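Local coordinates for beta-1,3-glucanosyltransferase (Rhizomucor miehei CAU432, PDB 4WTP), which belongs to glycoside hydrolase family 17, whose members are carbohydrate-active enzymes built on a (beta/alpha)8 barrel, at residues 72-76 with 108-113; 92-98 with 124-130; 220-226 with 259-264. All blocks are in the same frame, centred on the assembly; numbering follows the deposited sequence.

Interaction 1 of 3, residues 72-76 with 108-113; sequences FALSV and NEMNAL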
loop_
_atom_site.group_PDB
_atom_site.type_symbol
_atom_site.label_atom_id
_atom_site.label_comp_id
_atom_site.label_asym_id
_atom_site.label_seq_id
_atom_site.Cartn_x
_atom_site.Cartn_y
_atom_site.Cartn_z
ATOM N N PHE A 72 3.404 0.074 6.406
ATOM C CA PHE A 72 2.695 1.333 6.583
ATOM C C PHE A 72 3.337 2.379 7.508
ATOM O O PHE A 72 3.022 3.564 7.398
ATOM C CB PHE A 72 1.230 1.097 7.010
ATOM C CG PHE A 72 0.364 0.568 5.891
ATOM C CD1 PHE A 72 -0.231 1.438 5.002
ATOM C CD2 PHE A 72 0.213 -0.799 5.701
ATOM C CE1 PHE A 72 -1.015 0.947 3.947
ATOM C CE2 PHE A 72 -0.561 -1.300 4.660
ATOM C CZ PHE A 72 -1.176 -0.421 3.790
ATOM N N ALA A 73 4.243 1.932 8.378
ATOM C CA ALA A 73 4.838 2.826 9.371
ATOM C C ALA A 73 6.307 2.460 9.552
ATOM O O ALA A 73 6.690 1.321 9.324
ATOM C CB ALA A 73 4.102 2.758 10.714
ATOM N N LEU A 74 7.125 3.435 9.961
ATOM C CA LEU A 74 8.534 3.151 10.228
ATOM C C LEU A 74 8.727 2.706 11.665
ATOM O O LEU A 74 9.296 1.639 11.872
ATOM C CB LEU A 74 9.412 4.373 9.956
ATOM C CG LEU A 74 9.410 4.907 8.522
ATOM C CD1 LEU A 74 10.284 6.153 8.458
ATOM C CD2 LEU A 74 9.866 3.885 7.495
ATOM N N SER A 75 8.242 3.509 12.621
ATOM C CA SER A 75 8.550 3.266 14.034
ATOM C C SER A 75 7.672 2.194 14.689
ATOM O O SER A 75 8.140 1.434 15.525
ATOM C CB SER A 75 8.511 4.581 14.803
ATOM O OG SER A 75 7.289 5.287 14.630
ATOM N N VAL A 76 6.397 2.161 14.330
ATOM C CA VAL A 76 5.465 1.196 14.906
ATOM C C VAL A 76 5.961 -0.252 14.780
ATOM O O VAL A 76 6.178 -0.747 13.675
ATOM C CB VAL A 76 4.081 1.314 14.239
ATOM C CG1 VAL A 76 3.169 0.221 14.755
ATOM C CG2 VAL A 76 3.452 2.683 14.483
ATOM N N ASN A 108 8.798 12.498 14.686
ATOM C CA ASN A 108 9.110 11.169 15.159
ATOM C C ASN A 108 9.366 10.169 14.022
ATOM O O ASN A 108 10.282 9.354 14.089
ATOM C CB ASN A 108 8.041 10.649 16.110
ATOM C CG ASN A 108 8.490 9.402 16.841
ATOM O OD1 ASN A 108 9.347 9.454 17.729
ATOM N ND2 ASN A 108 7.942 8.268 16.449
ATOM N N GLU A 109 8.550 10.232 12.976
ATOM C CA GLU A 109 8.776 9.357 11.798
ATOM C C GLU A 109 10.033 9.813 11.055
ATOM O O GLU A 109 10.760 8.959 10.524
ATOM C CB GLU A 109 7.562 9.294 10.851
ATOM C CG GLU A 109 6.400 8.472 11.393
ATOM C CD GLU A 109 6.655 6.969 11.295
ATOM O OE1 GLU A 109 6.246 6.306 10.307
ATOM O OE2 GLU A 109 7.291 6.424 12.219
ATOM N N MET A 110 10.283 11.122 11.005
ATOM C CA MET A 110 11.520 11.608 10.392
ATOM C C MET A 110 12.776 11.083 11.096
ATOM O O MET A 110 13.767 10.670 10.458
ATOM C CB MET A 110 11.518 13.116 10.361
ATOM C CG MET A 110 12.754 13.747 9.769
ATOM S SD MET A 110 12.683 15.541 9.543
ATOM C CE MET A 110 13.404 16.156 11.069
ATOM N N ASN A 111 12.745 11.108 12.426
ATOM C CA ASN A 111 13.835 10.526 13.214
ATOM C C ASN A 111 13.953 9.023 13.009
ATOM O O ASN A 111 15.071 8.469 12.945
ATOM C CB ASN A 111 13.649 10.841 14.708
ATOM C CG ASN A 111 13.766 12.321 15.008
ATOM O OD1 ASN A 111 14.544 13.038 14.372
ATOM N ND2 ASN A 111 12.995 12.790 15.992
ATOM N N ALA A 112 12.824 8.332 12.920
ATOM C CA ALA A 112 12.840 6.890 12.655
ATOM C C ALA A 112 13.504 6.613 11.308
ATOM O O ALA A 112 14.268 5.637 11.178
ATOM C CB ALA A 112 11.429 6.321 12.644
ATOM N N LEU A 113 13.237 7.476 10.329
ATOM C CA LEU A 113 13.818 7.342 9.013
ATOM C C LEU A 113 15.335 7.532 9.134
ATOM O O LEU A 113 16.113 6.766 8.552
ATOM C CB LEU A 113 13.226 8.388 8.082
ATOM C CG LEU A 113 13.844 8.392 6.678
ATOM C CD1 LEU A 113 13.752 7.048 5.959
ATOM C CD2 LEU A 113 13.211 9.465 5.811
#

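Interaction 2 of 3, residues 92-98 with 124-130; sequences MRIYLGM and NVDGLIV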
loop_
_atom_site.group_PDB
_atom_site.type_symbol
_atom_site.label_atom_id
_atom_site.label_comp_id
_atom_site.label_asym_id
_atom_site.label_seq_id
_atom_site.Cartn_x
_atom_site.Cartn_y
_atom_site.Cartn_z
ATOM N N MET A 92 13.677 -10.275 -1.672
ATOM C CA MET A 92 12.483 -9.495 -2.016
ATOM C C MET A 92 12.744 -7.977 -1.972
ATOM O O MET A 92 13.759 -7.538 -1.433
ATOM C CB MET A 92 11.310 -9.867 -1.079
ATOM C CG MET A 92 10.897 -11.347 -1.065
ATOM S SD MET A 92 9.568 -11.813 0.108
ATOM C CE MET A 92 8.126 -11.225 -0.826
ATOM N N ARG A 93 11.813 -7.194 -2.524
ATOM C CA ARG A 93 11.912 -5.730 -2.503
ATOM C C ARG A 93 10.844 -5.139 -1.573
ATOM O O ARG A 93 9.923 -5.872 -1.155
ATOM C CB ARG A 93 11.704 -5.154 -3.901
ATOM C CG ARG A 93 12.365 -5.911 -5.039
ATOM C CD ARG A 93 13.799 -5.510 -5.188
ATOM N NE ARG A 93 13.973 -4.064 -5.356
ATOM C CZ ARG A 93 15.170 -3.470 -5.338
ATOM N NH1 ARG A 93 16.273 -4.183 -5.134
ATOM N NH2 ARG A 93 15.254 -2.159 -5.506
ATOM N N ILE A 94 10.915 -3.838 -1.297
ATOM C CA ILE A 94 10.003 -3.224 -0.327
ATOM C C ILE A 94 9.707 -1.762 -0.631
ATOM O O ILE A 94 10.598 -1.010 -1.036
ATOM C CB ILE A 94 10.532 -3.393 1.130
ATOM C CG1 ILE A 94 9.473 -3.019 2.154
ATOM C CG2 ILE A 94 11.856 -2.671 1.368
ATOM C CD1 ILE A 94 9.788 -3.518 3.568
ATOM N N TYR A 95 8.469 -1.323 -0.386
ATOM C CA TYR A 95 8.142 0.107 -0.272
ATOM C C TYR A 95 7.990 0.370 1.212
ATOM O O TYR A 95 7.237 -0.334 1.910
ATOM C CB TYR A 95 6.801 0.442 -0.942
ATOM C CG TYR A 95 6.883 0.694 -2.428
ATOM C CD1 TYR A 95 7.107 -0.345 -3.338
ATOM C CD2 TYR A 95 6.694 1.983 -2.926
ATOM C CE1 TYR A 95 7.163 -0.092 -4.717
ATOM C CE2 TYR A 95 6.737 2.243 -4.272
ATOM C CZ TYR A 95 7.009 1.221 -5.151
ATOM O OH TYR A 95 7.023 1.479 -6.501
ATOM N N LEU A 96 8.705 1.371 1.717
ATOM C CA LEU A 96 8.569 1.767 3.117
ATOM C C LEU A 96 7.613 2.938 3.260
ATOM O O LEU A 96 7.814 4.014 2.697
ATOM C CB LEU A 96 9.937 2.191 3.659
ATOM C CG LEU A 96 11.034 1.143 3.776
ATOM C CD1 LEU A 96 12.332 1.738 4.329
ATOM C CD2 LEU A 96 10.569 0.019 4.682
ATOM N N GLY A 97 6.549 2.741 4.042
ATOM C CA GLY A 97 5.601 3.809 4.328
ATOM C C GLY A 97 5.970 4.484 5.635
ATOM O O GLY A 97 6.416 3.806 6.591
ATOM N N MET A 98 5.779 5.799 5.659
ATOM C CA MET A 98 5.831 6.606 6.871
ATOM C C MET A 98 4.407 6.883 7.287
ATOM O O MET A 98 3.564 7.242 6.450
ATOM C CB MET A 98 6.528 7.947 6.608
ATOM C CG MET A 98 7.947 7.828 6.049
ATOM S SD MET A 98 8.780 9.413 5.703
ATOM C CE MET A 98 9.190 9.953 7.391
ATOM N N ASN A 124 17.210 -2.360 -1.135
ATOM C CA ASN A 124 16.084 -3.025 -1.801
ATOM C C ASN A 124 14.795 -2.236 -1.698
ATOM O O ASN A 124 13.715 -2.781 -1.946
ATOM C CB ASN A 124 15.883 -4.443 -1.291
ATOM C CG ASN A 124 15.383 -4.491 0.147
ATOM O OD1 ASN A 124 15.728 -3.657 0.999
ATOM N ND2 ASN A 124 14.523 -5.495 0.415
ATOM N N VAL A 125 14.904 -0.947 -1.378
ATOM C CA VAL A 125 13.743 -0.093 -1.168
ATOM C C VAL A 125 13.407 0.579 -2.488
ATOM O O VAL A 125 14.220 1.319 -3.062
ATOM C CB VAL A 125 14.018 0.980 -0.078
ATOM C CG1 VAL A 125 12.899 2.014 -0.005
ATOM C CG2 VAL A 125 14.219 0.334 1.283
ATOM N N ASP A 126 12.181 0.362 -2.972
ATOM C CA ASP A 126 11.738 0.895 -4.250
ATOM C C ASP A 126 11.028 2.229 -4.109
ATOM O O ASP A 126 10.675 2.864 -5.100
ATOM C CB ASP A 126 10.847 -0.097 -4.980
ATOM C CG ASP A 126 11.632 -1.250 -5.559
ATOM O OD1 ASP A 126 12.742 -1.046 -6.096
ATOM O OD2 ASP A 126 11.188 -2.385 -5.462
ATOM N N GLY A 127 10.775 2.661 -2.881
ATOM C CA GLY A 127 10.124 3.952 -2.671
ATOM C C GLY A 127 9.854 4.189 -1.208
ATOM O O GLY A 127 9.726 3.221 -0.435
ATOM N N LEU A 128 9.767 5.469 -0.855
ATOM C CA LEU A 128 9.365 5.887 0.470
ATOM C C LEU A 128 8.022 6.621 0.318
ATOM O O LEU A 128 7.937 7.619 -0.428
ATOM C CB LEU A 128 10.429 6.816 1.025
ATOM C CG LEU A 128 10.304 7.232 2.480
ATOM C CD1 LEU A 128 10.215 6.085 3.483
ATOM C CD2 LEU A 128 11.508 8.076 2.801
ATOM N N ILE A 129 7.010 6.150 1.038
ATOM C CA ILE A 129 5.674 6.712 0.930
ATOM C C ILE A 129 5.446 7.624 2.131
ATOM O O ILE A 129 5.314 7.166 3.269
ATOM C CB ILE A 129 4.609 5.602 0.857
ATOM C CG1 ILE A 129 4.948 4.547 -0.217
ATOM C CG2 ILE A 129 3.233 6.229 0.610
ATOM C CD1 ILE A 129 4.020 3.340 -0.171
ATOM N N VAL A 130 5.445 8.925 1.890
ATOM C CA VAL A 130 5.449 9.918 2.950
ATOM C C VAL A 130 4.003 10.207 3.327
ATOM O O VAL A 130 3.389 11.151 2.832
ATOM C CB VAL A 130 6.215 11.197 2.535
ATOM C CG1 VAL A 130 6.334 12.143 3.727
ATOM C CG2 VAL A 130 7.585 10.820 1.981
#

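Interaction 3 of 3, residues 220-226 with 259-264; sequences KISETGW and IDLLYF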
loop_
_atom_site.group_PDB
_atom_site.type_symbol
_atom_site.label_atom_id
_atom_site.label_comp_id
_atom_site.label_asym_id
_atom_site.label_seq_id
_atom_site.Cartn_x
_atom_site.Cartn_y
_atom_site.Cartn_z
ATOM N N LYS A 220 1.253 5.501 -9.477
ATOM C CA LYS A 220 1.107 4.111 -9.091
ATOM C C LYS A 220 -0.118 4.002 -8.185
ATOM O O LYS A 220 -0.700 5.009 -7.773
ATOM C CB LYS A 220 2.379 3.628 -8.373
ATOM C CG LYS A 220 3.644 3.878 -9.188
ATOM C CD LYS A 220 4.876 3.254 -8.556
ATOM C CE LYS A 220 6.111 3.589 -9.365
ATOM N NZ LYS A 220 6.937 2.365 -9.502
ATOM N N ILE A 221 -0.515 2.774 -7.886
ATOM C CA ILE A 221 -1.653 2.536 -6.978
ATOM C C ILE A 221 -1.114 1.939 -5.689
ATOM O O ILE A 221 -0.571 0.836 -5.697
ATOM C CB ILE A 221 -2.744 1.676 -7.644
ATOM C CG1 ILE A 221 -3.270 2.384 -8.908
ATOM C CG2 ILE A 221 -3.873 1.384 -6.661
ATOM C CD1 ILE A 221 -4.287 1.576 -9.694
ATOM N N SER A 222 -1.263 2.648 -4.573
ATOM C CA SER A 222 -0.749 2.152 -3.302
ATOM C C SER A 222 -1.709 1.226 -2.568
ATOM O O SER A 222 -1.261 0.426 -1.761
ATOM C CB SER A 222 -0.341 3.309 -2.403
ATOM O OG SER A 222 -1.279 4.347 -2.557
ATOM N N GLU A 223 -3.010 1.342 -2.841
ATOM C CA GLU A 223 -3.986 0.450 -2.191
ATOM C C GLU A 223 -5.250 0.346 -3.020
ATOM O O GLU A 223 -5.837 1.384 -3.424
ATOM C CB GLU A 223 -4.460 0.964 -0.816
ATOM C CG GLU A 223 -3.471 1.115 0.302
ATOM C CD GLU A 223 -4.090 1.801 1.493
ATOM O OE1 GLU A 223 -5.257 2.204 1.435
ATOM O OE2 GLU A 223 -3.398 2.017 2.473
ATOM N N THR A 224 -5.716 -0.897 -3.197
ATOM C CA THR A 224 -7.110 -1.174 -3.532
ATOM C C THR A 224 -7.335 -2.651 -3.219
ATOM O O THR A 224 -6.384 -3.440 -3.181
ATOM C CB THR A 224 -7.456 -0.880 -4.997
ATOM O OG1 THR A 224 -8.879 -0.873 -5.105
ATOM C CG2 THR A 224 -6.924 -1.968 -5.937
ATOM N N GLY A 225 -8.586 -3.005 -2.959
ATOM C CA GLY A 225 -8.941 -4.378 -2.600
ATOM C C GLY A 225 -10.436 -4.465 -2.376
ATOM O O GLY A 225 -11.151 -3.470 -2.541
ATOM N N TRP A 226 -10.912 -5.639 -1.955
ATOM C CA TRP A 226 -12.334 -5.915 -1.869
ATOM C C TRP A 226 -12.498 -6.982 -0.800
ATOM O O TRP A 226 -11.784 -8.009 -0.816
ATOM C CB TRP A 226 -12.866 -6.437 -3.213
ATOM C CG TRP A 226 -14.360 -6.501 -3.263
ATOM C CD1 TRP A 226 -15.192 -7.467 -2.689
ATOM C CD2 TRP A 226 -15.242 -5.514 -3.876
ATOM N NE1 TRP A 226 -16.508 -7.158 -2.972
ATOM C CE2 TRP A 226 -16.593 -6.000 -3.687
ATOM C CE3 TRP A 226 -15.047 -4.349 -4.600
ATOM C CZ2 TRP A 226 -17.689 -5.316 -4.171
ATOM C CZ3 TRP A 226 -16.169 -3.656 -5.049
ATOM C CH2 TRP A 226 -17.461 -4.133 -4.854
ATOM N N ILE A 259 0.432 -0.189 -15.154
ATOM C CA ILE A 259 0.393 0.530 -13.908
ATOM C C ILE A 259 0.927 -0.366 -12.794
ATOM O O ILE A 259 0.540 -1.539 -12.732
ATOM C CB ILE A 259 -1.054 0.926 -13.598
ATOM C CG1 ILE A 259 -1.608 1.859 -14.686
ATOM C CG2 ILE A 259 -1.170 1.549 -12.220
ATOM C CD1 ILE A 259 -3.098 2.004 -14.606
ATOM N N ASP A 260 1.788 0.180 -11.933
ATOM C CA ASP A 260 2.300 -0.522 -10.751
ATOM C C ASP A 260 1.282 -0.434 -9.606
ATOM O O ASP A 260 0.856 0.662 -9.234
ATOM C CB ASP A 260 3.656 0.054 -10.285
ATOM C CG ASP A 260 4.784 -0.116 -11.292
ATOM O OD1 ASP A 260 4.687 -0.979 -12.189
ATOM O OD2 ASP A 260 5.772 0.615 -11.111
ATOM N N LEU A 261 0.916 -1.603 -9.078
ATOM C CA LEU A 261 -0.116 -1.724 -8.062
ATOM C C LEU A 261 0.370 -2.481 -6.826
ATOM O O LEU A 261 0.940 -3.577 -6.957
ATOM C CB LEU A 261 -1.310 -2.492 -8.653
ATOM C CG LEU A 261 -2.315 -3.084 -7.658
ATOM C CD1 LEU A 261 -3.062 -1.954 -6.992
ATOM C CD2 LEU A 261 -3.256 -4.053 -8.364
ATOM N N LEU A 262 0.100 -1.927 -5.648
ATOM C CA LEU A 262 0.269 -2.668 -4.386
ATOM C C LEU A 262 -1.130 -3.099 -3.951
ATOM O O LEU A 262 -1.974 -2.242 -3.605
ATOM C CB LEU A 262 0.888 -1.761 -3.318
ATOM C CG LEU A 262 2.272 -1.212 -3.671
ATOM C CD1 LEU A 262 2.725 -0.235 -2.580
ATOM C CD2 LEU A 262 3.275 -2.349 -3.917
ATOM N N TYR A 263 -1.378 -4.401 -3.992
ATOM C CA TYR A 263 -2.717 -4.901 -3.682
ATOM C C TYR A 263 -2.970 -4.901 -2.168
ATOM O O TYR A 263 -2.061 -5.160 -1.385
ATOM C CB TYR A 263 -2.895 -6.303 -4.277
ATOM C CG TYR A 263 -4.343 -6.724 -4.246
ATOM C CD1 TYR A 263 -5.249 -6.272 -5.215
ATOM C CD2 TYR A 263 -4.837 -7.490 -3.197
ATOM C CE1 TYR A 263 -6.595 -6.583 -5.146
ATOM C CE2 TYR A 263 -6.186 -7.801 -3.118
ATOM C CZ TYR A 263 -7.048 -7.342 -4.091
ATOM O OH TYR A 263 -8.402 -7.598 -4.002
ATOM N N PHE A 264 -4.202 -4.600 -1.769
ATOM C CA PHE A 264 -4.572 -4.567 -0.343
ATOM C C PHE A 264 -5.533 -5.717 -0.043
ATOM O O PHE A 264 -6.654 -5.694 -0.553
ATOM C CB PHE A 264 -5.260 -3.222 -0.014
ATOM C CG PHE A 264 -5.489 -3.023 1.449
ATOM C CD1 PHE A 264 -6.670 -3.482 2.061
ATOM C CD2 PHE A 264 -4.494 -2.452 2.241
ATOM C CE1 PHE A 264 -6.862 -3.334 3.433
ATOM C CE2 PHE A 264 -4.685 -2.307 3.611
ATOM C CZ PHE A 264 -5.865 -2.756 4.212
HETATM O O HOH W 1 -8.762 -7.488 -1.280
#

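Interaction 1 of 3, residues 72-76 with 108-113
E109, on helix 104-119, turns its carboxylate onto the loop 72-76 and meets it with both oxygens. OE1 of E109 takes the backbone N-H of L74 at 3.0 Å in an almost straight bond (174° at the hydrogen), through the lone pair that faces the other oxygen. OE2 of E109 uses its matching syn lone pair for the backbone N of S75, 3.1 Å away and more bent. Two consecutive amides are thus bridged by one carboxylate, which fixes its rotation. A third donor arrives from the other side of OE2: OG of S75 lies 2.7 Å from OE2 of E109, on the anti side and 31° out of the carboxylate plane. The S75 hydroxyl gets there because chi1 of 54° puts OG between its own backbone N and carbonyl carbon, turned back over the same oxygen that its N-H meets. The E109 side chain leaves the helix across the contact rather than straight at it; a bend at chi2 swings its end round to the loop. Beside this polar grip, L74 points at the helix and crosses the E109 side chain at a slant. CB of L74 rests 3.9 Å from CB of A112, and its CD1 branch reaches CB of L113 at 3.7 Å. CB of A112 touches CB of S75 as well as CB of L74. M98 of the neighbouring strand packs on both L74 and E109, and Y148 of helix 142-156 lies against E109. OE1 of E109 has a further donor, the backbone N of W99. With four N-H and O-H donors converging on a buried carboxylate, E109 is probably held as the anion, its charge probably shared among three backbone N-H groups and the S75 hydroxyl.

Interaction 2 of 3, residues 92-98 with 124-130
R93 and D126 form a side-on salt bridge between neighbouring parallel strands. NH2 of R93 lies 2.8 Å from OD1 of D126, which it meets from above the carboxylate plane, while NE of R93 reaches OD2 of D126 at 3.3 Å. Both oxygens lie close to the guanidinium plane, and the two flat groups are turned 36° apart. Bends at chi2 and chi3 fold the arginine back so that one guanidinium face lies over CA of N124. OD2 of D126 has a second basic partner, R68. Just before the strands begin, ND2 of N124 donates to O of M92 at 2.9 Å, nearly straight and in the amide plane. Backbone bonds continue the ladder from I94 N to N124 O as far as M98 N to I129 O, 2.8 Å. Y95 lays one ring face over the D126-G127 peptide; its hydroxyl bonds to Y38. On the opposite face of the sheet, CG2 of V125 touches both CG2 of I94 and CD1 of L96, and CD1 of L128 sits 3.8 Å from CG of M98. Flanked by two arginines, D126 is probably ionised, so charge pairing probably adds to the backbone ladder at the start of the strands, with apolar contacts running along the face of I94, L96 and M98.

Interaction 3 of 3, residues 220-226 with 259-264
One water is gripped by three groups where the two segments finish: it accepts from N of W226 at 2.9 Å, donates to O of F264, and lies 2.7 Å from OH of Y263. It thereby ties the W226 amide to the other segment without a direct bond. The Y263 side chain reaches this place because CG stands anti to the backbone N (chi1 -167°), carrying the ring along T224 and G225 toward W226. O of T224 sits 3.6 Å above one ring face of Y263, offset toward its rim, and the same oxygen takes N of F264 at 2.8 Å. At G225, CA approaches O of F264 closely in a CH...O contact, leaving no room there for a side chain. Toward the other end, backbone bonds pair N of I221 with O of D260 and N of L262 with O of I221, both running nearly straight. K220 and D260 extend side by side from this bridge; in the conformer given, NZ of K220 forms a salt bridge of 2.6 Å with OD2 of D260, through the anti lone pair, and also bonds to OH of Y95. F182 supplies a cation-pi partner. CD1 of L261 presses against CG2 of I221 at 3.5 Å, tighter than usual carbon contact, and also touches CG2 of T224. CG2 of I259 also meets CG1 of I221. I259 touches both helices 196-212 and 240-256, L261 the latter and T224 the former. E223 and F264 point the same way, CG of E223 lying 4.2 Å from CD2 of F264, with carboxylate and ring planes 44° apart. Strands 219-223 and 262-263 are the seventh and eighth in chain order and the outermost two of the sheet as counted, so their backbone bonds close the (beta/alpha)8 barrel of the family 17 glycoside hydrolases.

Interaction 1 lies toward the outside of the barrel, its centre about 16 Å from the centre of the chain, whereas interactions 2 and 3 join neighbouring barrel strands. Interactions 1 and 2 have centres about 12 Å apart and interleave along the chain: helix 104-119, used by interaction 1, is the crossover of the beta-alpha-beta unit whose strands, 93-98 and 125-132, make interaction 2. L113 packs on L128. Interaction 3 follows later in sequence, its centre about 14 Å from interaction 2 and about 22 Å from interaction 1. Y95 meets L262 inside the barrel, and F72, in the loop after strand 68-71, touches E223 and F264, bringing the interaction 1 loop to the strand ends of interaction 3.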